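Local structure of acetyl-CoA hydrolase/transferase family protein (Porphyromonas gingivalis, 2NVV) at the interface of chains A and B. The protein probably hydrolyses acetyl-CoA or transfers CoA between acyl-CoA and acetate, through a glutamyl-CoA thioester intermediate, and binds a zinc ion. Coordinates in Å, arbitrary orientation; residue numbers count along the deposited sequence, not the author numbering. Chains: chain A/B, Acetyl-CoA hydrolase/transferase family protein.

The interface of chains A and B. Residues chain A 93-94, 100, 366, 370, 372; chain B 466-468.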
loop_
_atom_site.group_PDB
_atom_site.type_symbol
_atom_site.label_atom_id
_atom_site.label_comp_id
_atom_site.label_asym_id
_atom_site.label_seq_id
_atom_site.Cartn_x
_atom_site.Cartn_y
_atom_site.Cartn_z
ATOM N N ILE A 93 16.020 16.410 13.298
ATOM C CA ILE A 93 14.990 15.397 13.458
ATOM C C ILE A 93 15.457 14.259 14.351
ATOM O O ILE A 93 14.822 13.960 15.364
ATOM C CB ILE A 93 14.589 14.785 12.103
ATOM C CG1 ILE A 93 13.960 15.854 11.205
ATOM C CG2 ILE A 93 13.628 13.630 12.325
ATOM C CD1 ILE A 93 13.786 15.425 9.748
ATOM N N ASN A 94 16.564 13.624 13.968
ATOM C CA ASN A 94 17.118 12.486 14.720
ATOM C C ASN A 94 17.545 12.838 16.140
ATOM O O ASN A 94 17.742 11.961 16.966
ATOM C CB ASN A 94 18.289 11.860 13.948
ATOM C CG ASN A 94 17.827 11.040 12.747
ATOM O OD1 ASN A 94 18.421 11.105 11.665
ATOM N ND2 ASN A 94 16.773 10.255 12.935
ATOM N N TYR A 100 8.701 15.436 12.680
ATOM C CA TYR A 100 8.725 15.074 11.278
ATOM C C TYR A 100 7.918 13.798 11.051
ATOM O O TYR A 100 8.005 12.838 11.817
ATOM C CB TYR A 100 10.171 14.839 10.824
ATOM C CG TYR A 100 10.309 14.276 9.426
ATOM C CD1 TYR A 100 9.995 15.052 8.304
ATOM C CD2 TYR A 100 10.762 12.972 9.222
ATOM C CE1 TYR A 100 10.135 14.542 7.015
ATOM C CE2 TYR A 100 10.904 12.453 7.934
ATOM C CZ TYR A 100 10.590 13.245 6.837
ATOM O OH TYR A 100 10.764 12.756 5.564
ATOM N N HIS A 366 14.953 3.932 7.744
ATOM C CA HIS A 366 15.669 3.966 9.022
ATOM C C HIS A 366 16.942 3.153 9.127
ATOM O O HIS A 366 16.927 1.950 8.924
ATOM C CB HIS A 366 14.740 3.536 10.159
ATOM C CG HIS A 366 13.670 4.534 10.477
ATOM N ND1 HIS A 366 12.725 4.933 9.554
ATOM C CD2 HIS A 366 13.391 5.210 11.619
ATOM C CE1 HIS A 366 11.911 5.810 10.115
ATOM N NE2 HIS A 366 12.293 5.997 11.366
ATOM N N THR A 370 16.306 3.121 13.667
ATOM C CA THR A 370 16.043 4.295 14.489
ATOM C C THR A 370 16.359 5.630 13.818
ATOM O O THR A 370 15.601 6.592 13.946
ATOM C CB THR A 370 16.848 4.234 15.805
ATOM O OG1 THR A 370 18.250 4.174 15.500
ATOM C CG2 THR A 370 16.457 3.009 16.621
HETATM N N MSE A 372 16.374 8.252 11.087
HETATM C CA MSE A 372 15.706 8.612 9.849
HETATM C C MSE A 372 16.721 8.944 8.778
HETATM O O MSE A 372 17.794 9.489 9.041
HETATM C CB MSE A 372 14.766 9.809 10.042
HETATM C CG MSE A 372 14.169 10.370 8.738
HETATM SE SE MSE A 372 13.180 9.092 7.611
HETATM C CE MSE A 372 11.589 8.885 8.653
ATOM N N GLY B 466 17.136 8.755 17.951
ATOM C CA GLY B 466 16.622 8.718 16.598
ATOM C C GLY B 466 15.145 8.977 16.436
ATOM O O GLY B 466 14.406 9.082 17.405
ATOM N N GLN B 467 14.733 9.085 15.179
ATOM C CA GLN B 467 13.346 9.299 14.792
ATOM C C GLN B 467 12.414 8.280 15.462
ATOM O O GLN B 467 11.377 8.649 16.004
ATOM C CB GLN B 467 13.249 9.190 13.263
ATOM C CG GLN B 467 11.844 9.055 12.695
ATOM C CD GLN B 467 11.025 10.333 12.745
ATOM O OE1 GLN B 467 9.908 10.374 12.233
ATOM N NE2 GLN B 467 11.567 11.375 13.364
ATOM N N THR B 468 12.791 7.003 15.425
ATOM C CA THR B 468 11.989 5.932 16.017
ATOM C C THR B 468 12.752 5.235 17.164
ATOM O O THR B 468 13.756 4.556 16.943
ATOM C CB THR B 468 11.601 4.901 14.944
ATOM O OG1 THR B 468 10.920 5.570 13.866
ATOM C CG2 THR B 468 10.697 3.827 15.535
#
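A loop-in-groove contact, B:Gly466 to B:Thr468 laid against chain A, forms part of a two-fold symmetric interface between identical subunits; its twin, with the chains exchanged, ties the deposited dimer, possibly the biological one, a second time. It illustrates how an inserted side chain and a backbone bond can share the docking of a loop. B:Gln467, the inserted residue, buries 77 Å² against chain A. With CG anti to the backbone N (chi1 166°) and a bend at chi2, its chain runs between A:Met372, A:His366 and A:Ile93. Its aliphatic stem lies alongside the selenomethionine A:Met372, pointing the same way, with B:Gln467 CB 3.6 Å from A:Met372 CB. B:Gln467 CG comes up to NE2 of A:His366 from one side of the ring plane, with B:Thr468 OG1 on the other. The terminal amide ends beside A:Ile93 CG2 and the backbone carbonyl of A:Tyr100. As modelled, B:Gln467 OE1 lies 3.1 Å from A:Tyr100 O; two acceptors cannot bond, so the amide orientation is doubtful and may be flipped. At the base of the chain, the side-chain nitrogen ND2 of A:Asn94 lies 3.7 Å from B:Gln467 CB, the two amide planes 77° apart.

The backbone anchor follows in B:Thr468, whose N donates to A:Thr370 O over 3.2 Å, nearly straight (171° at H) and on a lone pair in the carbonyl plane. The hydroxyl OG1 of B:Thr468 lies 2.9 Å from A:His366 NE2, a likely but bent hydrogen bond, since OG1 sits well out of the ring plane; either could donate, as the imidazole's protonation is not seen. The backbone bond anchors the loop beyond the glutamine, and the threonine hydroxyl may add to it.

On chain A the groove draws on the end of helix 87-94, strand 99-100, and the short strands 366-367 and 371-372 with the loop between them; the centre of the contact lies about 20 Å from A:Glu284, the predicted catalytic glutamate. Chain B contributes a loop between helices 453-459 and 477-484.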